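Local coordinates for minor fimbrium anchoring subunit Mfa2 (Porphyromonas gingivalis, PDB 5NFI), which anchors the minor (Mfa1) fimbriae in the outer membrane through its interaction with Mfa1 and regulates fimbrial length, at residues A[222-233]-A[263-273]. Residues are numbered along the deposited sequence; the frame is centred on the assembly and turned at random.
Sequences REIFRTDLVGAI and DDTYVVVQIWI
Phe-225 lays one face of its ring against Val-268, a CH-pi contact in which Val-268 CG1 sits 4.0 Å from the ring centroid and 28° off the normal. The two residues lie on strands of different pairings: strand 222-228 pairs with strand 211-217, while strand 266-273 pairs with strand 249-258. The axes of strands 222-228 and 266-273 approach to 6.0 Å and run nearly parallel, 18° apart, and the two strands meet mainly through side-chain packing, as where two layers of a beta-sandwich close on each other; this is consistent with the transthyretin-like clan of the family. Phe-225 CG stands anti to the backbone N, which turns the ring toward strand 266-273.

Next to it, Ile-224 packs its CB over the backbone, 3.5 Å from Tyr-266 O, and its CD1 against Tyr-266 CB. Both Ile-224 and Phe-225 face Val-215 in a classic beta bulge, and both point toward the second strand, so the bulge supplies two consecutive contact residues.

At the solvent-exposed end, Arg-222 reaches out with an extended chain. Its NH2 makes a salt bridge and weak hydrogen bond to Asp-263 OD2 at 3.3 Å, the guanidinium and carboxylate planes being 78° apart. Thr-265 OG1 lies over one face of the same guanidinium, offset toward its rim.

The other end is largely apolar, with Leu-229, Ala-232, Ile-233, Ile-271 and Ile-273 all buried. Ile-273 CD1 touches both Leu-229 CD1, at 4.0 Å, and Ile-233 CG1, while Ile-271 CD1 approaches Thr-227 and Ala-232. Ile-242 packs on Ile-233 and Ile-273 alike, and Ile-252 of strand 249-258 backs Leu-229. The short helix 229-233, which carries Leu-229, Ala-232 and Ile-233, is N-capped by Asp-228: Gly-231 N donates to the anti lone pair of Asp-228 OD2 at 2.7 Å, whereas Asp-228 OD1 accepts from Asn-211 N.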
loop_
_atom_site.group_PDB
_atom_site.type_symbol
_atom_site.label_atom_id
_atom_site.label_comp_id
_atom_site.label_asym_id
_atom_site.label_seq_id
_atom_site.Cartn_x
_atom_site.Cartn_y
_atom_site.Cartn_z
ATOM N N ARG A 222 -14.954 25.705 2.589
ATOM C CA ARG A 222 -15.965 24.963 3.337
ATOM C C ARG A 222 -15.963 23.486 2.980
ATOM O O ARG A 222 -16.413 23.093 1.900
ATOM C CB ARG A 222 -17.351 25.537 3.085
ATOM C CG ARG A 222 -18.475 24.679 3.645
ATOM C CD ARG A 222 -19.805 25.037 2.995
ATOM N NE ARG A 222 -20.934 24.422 3.682
ATOM C CZ ARG A 222 -21.628 25.014 4.650
ATOM N NH1 ARG A 222 -21.300 26.241 5.046
ATOM N NH2 ARG A 222 -22.646 24.383 5.225
ATOM N N GLU A 223 -15.450 22.671 3.890
ATOM C CA GLU A 223 -15.529 21.228 3.736
ATOM C C GLU A 223 -16.976 20.761 3.888
ATOM O O GLU A 223 -17.525 20.798 4.979
ATOM C CB GLU A 223 -14.629 20.529 4.759
ATOM C CG GLU A 223 -14.660 19.016 4.672
ATOM C CD GLU A 223 -13.768 18.355 5.703
ATOM O OE1 GLU A 223 -14.232 18.145 6.850
ATOM O OE2 GLU A 223 -12.605 18.037 5.364
ATOM N N ILE A 224 -17.588 20.323 2.792
ATOM C CA ILE A 224 -18.973 19.877 2.828
ATOM C C ILE A 224 -19.090 18.381 3.105
ATOM O O ILE A 224 -20.178 17.896 3.407
ATOM C CB ILE A 224 -19.713 20.200 1.509
ATOM C CG1 ILE A 224 -19.244 19.292 0.376
ATOM C CG2 ILE A 224 -19.514 21.653 1.125
ATOM C CD1 ILE A 224 -20.011 19.492 -0.922
ATOM N N PHE A 225 -17.981 17.642 3.000
ATOM C CA PHE A 225 -18.041 16.204 3.281
ATOM C C PHE A 225 -16.730 15.617 3.819
ATOM O O PHE A 225 -15.636 15.993 3.394
ATOM C CB PHE A 225 -18.469 15.461 2.022
ATOM C CG PHE A 225 -18.495 13.970 2.173
ATOM C CD1 PHE A 225 -19.553 13.343 2.802
ATOM C CD2 PHE A 225 -17.463 13.184 1.668
ATOM C CE1 PHE A 225 -19.593 11.968 2.935
ATOM C CE2 PHE A 225 -17.500 11.798 1.801
ATOM C CZ PHE A 225 -18.572 11.193 2.433
ATOM N N ARG A 226 -16.856 14.684 4.759
ATOM C CA ARG A 226 -15.711 13.979 5.328
ATOM C C ARG A 226 -16.121 12.600 5.850
ATOM O O ARG A 226 -17.069 12.484 6.621
ATOM C CB ARG A 226 -15.081 14.808 6.450
ATOM C CG ARG A 226 -14.390 13.980 7.525
ATOM C CD ARG A 226 -13.724 14.851 8.579
ATOM N NE ARG A 226 -12.485 15.446 8.075
ATOM C CZ ARG A 226 -11.261 15.000 8.358
ATOM N NH1 ARG A 226 -11.100 13.944 9.154
ATOM N NH2 ARG A 226 -10.193 15.610 7.847
ATOM N N THR A 227 -15.420 11.553 5.424
ATOM C CA THR A 227 -15.647 10.209 5.986
ATOM C C THR A 227 -14.378 9.349 6.018
ATOM O O THR A 227 -13.459 9.536 5.208
ATOM C CB THR A 227 -16.720 9.425 5.201
ATOM O OG1 THR A 227 -16.970 8.180 5.859
ATOM C CG2 THR A 227 -16.261 9.129 3.788
ATOM N N ASP A 228 -14.315 8.401 6.943
ATOM C CA ASP A 228 -13.215 7.454 6.886
ATOM C C ASP A 228 -13.487 6.381 5.846
ATOM O O ASP A 228 -14.369 5.537 6.030
ATOM C CB ASP A 228 -12.956 6.795 8.232
ATOM C CG ASP A 228 -11.676 5.999 8.230
ATOM O OD1 ASP A 228 -10.615 6.584 8.549
ATOM O OD2 ASP A 228 -11.721 4.802 7.868
ATOM N N LEU A 229 -12.712 6.422 4.767
ATOM C CA LEU A 229 -12.823 5.490 3.653
ATOM C C LEU A 229 -12.792 4.022 4.061
ATOM O O LEU A 229 -13.616 3.222 3.608
ATOM C CB LEU A 229 -11.704 5.753 2.658
ATOM C CG LEU A 229 -11.857 5.061 1.308
ATOM C CD1 LEU A 229 -13.311 5.149 0.850
ATOM C CD2 LEU A 229 -10.928 5.702 0.280
ATOM N N VAL A 230 -11.848 3.663 4.920
ATOM C CA VAL A 230 -11.739 2.281 5.329
ATOM C C VAL A 230 -12.961 1.885 6.156
ATOM O O VAL A 230 -13.558 0.821 5.926
ATOM C CB VAL A 230 -10.435 2.025 6.112
ATOM C CG1 VAL A 230 -10.456 0.652 6.770
ATOM C CG2 VAL A 230 -9.245 2.147 5.181
ATOM N N GLY A 231 -13.339 2.738 7.104
ATOM C CA GLY A 231 -14.528 2.502 7.906
ATOM C C GLY A 231 -15.771 2.293 7.055
ATOM O O GLY A 231 -16.472 1.290 7.198
ATOM N N ALA A 232 -16.031 3.250 6.166
ATOM C CA ALA A 232 -17.105 3.146 5.188
ATOM C C ALA A 232 -17.066 1.787 4.515
ATOM O O ALA A 232 -18.076 1.087 4.461
ATOM C CB ALA A 232 -16.996 4.247 4.155
ATOM N N ILE A 233 -15.892 1.411 4.020
ATOM C CA ILE A 233 -15.738 0.134 3.345
ATOM C C ILE A 233 -16.146 -1.024 4.233
ATOM O O ILE A 233 -17.012 -1.808 3.873
ATOM C CB ILE A 233 -14.302 -0.082 2.886
ATOM C CG1 ILE A 233 -14.023 0.786 1.662
ATOM C CG2 ILE A 233 -14.052 -1.559 2.584
ATOM C CD1 ILE A 233 -12.687 0.533 1.047
ATOM N N ASP A 263 -28.735 26.791 4.699
ATOM C CA ASP A 263 -27.312 27.046 4.500
ATOM C C ASP A 263 -27.031 27.260 3.027
ATOM O O ASP A 263 -25.917 27.654 2.666
ATOM C CB ASP A 263 -26.448 25.900 5.042
ATOM C CG ASP A 263 -26.244 25.973 6.551
ATOM O OD1 ASP A 263 -27.179 26.394 7.265
ATOM O OD2 ASP A 263 -25.152 25.608 7.029
ATOM N N ASP A 264 -28.040 27.015 2.186
ATOM C CA ASP A 264 -27.875 27.104 0.734
ATOM C C ASP A 264 -26.570 26.412 0.319
ATOM O O ASP A 264 -25.787 26.962 -0.454
ATOM C CB ASP A 264 -27.883 28.567 0.278
ATOM C CG ASP A 264 -28.741 28.798 -0.956
ATOM O OD1 ASP A 264 -28.974 27.838 -1.722
ATOM O OD2 ASP A 264 -29.193 29.953 -1.155
ATOM N N THR A 265 -26.332 25.221 0.870
ATOM C CA THR A 265 -25.070 24.504 0.698
ATOM C C THR A 265 -25.349 23.060 0.273
ATOM O O THR A 265 -26.450 22.556 0.456
ATOM C CB THR A 265 -24.223 24.574 2.008
ATOM O OG1 THR A 265 -23.249 25.622 1.897
ATOM C CG2 THR A 265 -23.525 23.256 2.336
ATOM N N TYR A 266 -24.374 22.413 -0.348
ATOM C CA TYR A 266 -24.544 21.043 -0.769
ATOM C C TYR A 266 -23.997 20.090 0.261
ATOM O O TYR A 266 -23.139 20.441 1.080
ATOM C CB TYR A 266 -23.889 20.833 -2.129
ATOM C CG TYR A 266 -24.775 21.412 -3.178
ATOM C CD1 TYR A 266 -24.886 22.788 -3.326
ATOM C CD2 TYR A 266 -25.575 20.600 -3.965
ATOM C CE1 TYR A 266 -25.734 23.341 -4.251
ATOM C CE2 TYR A 266 -26.437 21.149 -4.900
ATOM C CZ TYR A 266 -26.511 22.524 -5.034
ATOM O OH TYR A 266 -27.352 23.088 -5.961
ATOM N N VAL A 267 -24.536 18.884 0.238
ATOM C CA VAL A 267 -24.079 17.823 1.108
ATOM C C VAL A 267 -24.037 16.528 0.333
ATOM O O VAL A 267 -24.583 16.445 -0.760
ATOM C CB VAL A 267 -24.995 17.636 2.301
ATOM C CG1 VAL A 267 -24.930 18.839 3.208
ATOM C CG2 VAL A 267 -26.397 17.385 1.809
ATOM N N VAL A 268 -23.400 15.513 0.906
ATOM C CA VAL A 268 -23.316 14.207 0.264
ATOM C C VAL A 268 -24.348 13.284 0.907
ATOM O O VAL A 268 -24.394 13.154 2.129
ATOM C CB VAL A 268 -21.895 13.625 0.379
ATOM C CG1 VAL A 268 -21.878 12.136 0.076
ATOM C CG2 VAL A 268 -20.927 14.366 -0.532
ATOM N N VAL A 269 -25.184 12.664 0.077
ATOM C CA VAL A 269 -26.333 11.886 0.537
ATOM C C VAL A 269 -26.304 10.429 0.087
ATOM O O VAL A 269 -27.292 9.717 0.255
ATOM C CB VAL A 269 -27.669 12.492 0.031
ATOM C CG1 VAL A 269 -27.904 13.882 0.624
ATOM C CG2 VAL A 269 -27.676 12.544 -1.489
ATOM N N GLN A 270 -25.183 10.005 -0.491
ATOM C CA GLN A 270 -24.978 8.632 -0.949
ATOM C C GLN A 270 -23.518 8.409 -1.305
ATOM O O GLN A 270 -22.937 9.145 -2.119
ATOM C CB GLN A 270 -25.839 8.304 -2.166
ATOM C CG GLN A 270 -27.077 7.512 -1.846
ATOM C CD GLN A 270 -27.899 7.174 -3.075
ATOM O OE1 GLN A 270 -27.451 7.343 -4.212
ATOM N NE2 GLN A 270 -29.118 6.690 -2.848
ATOM N N ILE A 271 -22.917 7.397 -0.702
ATOM C CA ILE A 271 -21.583 7.029 -1.109
ATOM C C ILE A 271 -21.573 5.596 -1.663
ATOM O O ILE A 271 -21.918 4.635 -0.974
ATOM C CB ILE A 271 -20.581 7.193 0.054
ATOM C CG1 ILE A 271 -19.273 6.468 -0.269
ATOM C CG2 ILE A 271 -21.169 6.681 1.349
ATOM C CD1 ILE A 271 -18.171 6.708 0.740
ATOM N N TRP A 272 -21.229 5.483 -2.941
ATOM C CA TRP A 272 -21.118 4.204 -3.620
ATOM C C TRP A 272 -19.652 3.807 -3.693
ATOM O O TRP A 272 -18.801 4.649 -3.990
ATOM C CB TRP A 272 -21.700 4.277 -5.037
ATOM C CG TRP A 272 -23.162 4.597 -5.120
ATOM C CD1 TRP A 272 -23.754 5.816 -4.907
ATOM C CD2 TRP A 272 -24.219 3.703 -5.492
ATOM N NE1 TRP A 272 -25.113 5.727 -5.100
ATOM C CE2 TRP A 272 -25.423 4.442 -5.464
ATOM C CE3 TRP A 272 -24.269 2.347 -5.824
ATOM C CZ2 TRP A 272 -26.657 3.865 -5.758
ATOM C CZ3 TRP A 272 -25.492 1.779 -6.119
ATOM C CH2 TRP A 272 -26.672 2.536 -6.082
ATOM N N ILE A 273 -19.356 2.536 -3.426
ATOM C CA ILE A 273 -18.007 1.995 -3.604
ATOM C C ILE A 273 -18.082 0.673 -4.363
ATOM O O ILE A 273 -18.799 -0.253 -3.965
ATOM C CB ILE A 273 -17.272 1.784 -2.271
ATOM C CG1 ILE A 273 -17.159 3.101 -1.517
ATOM C CG2 ILE A 273 -15.844 1.260 -2.522
ATOM C CD1 ILE A 273 -16.486 2.990 -0.168
#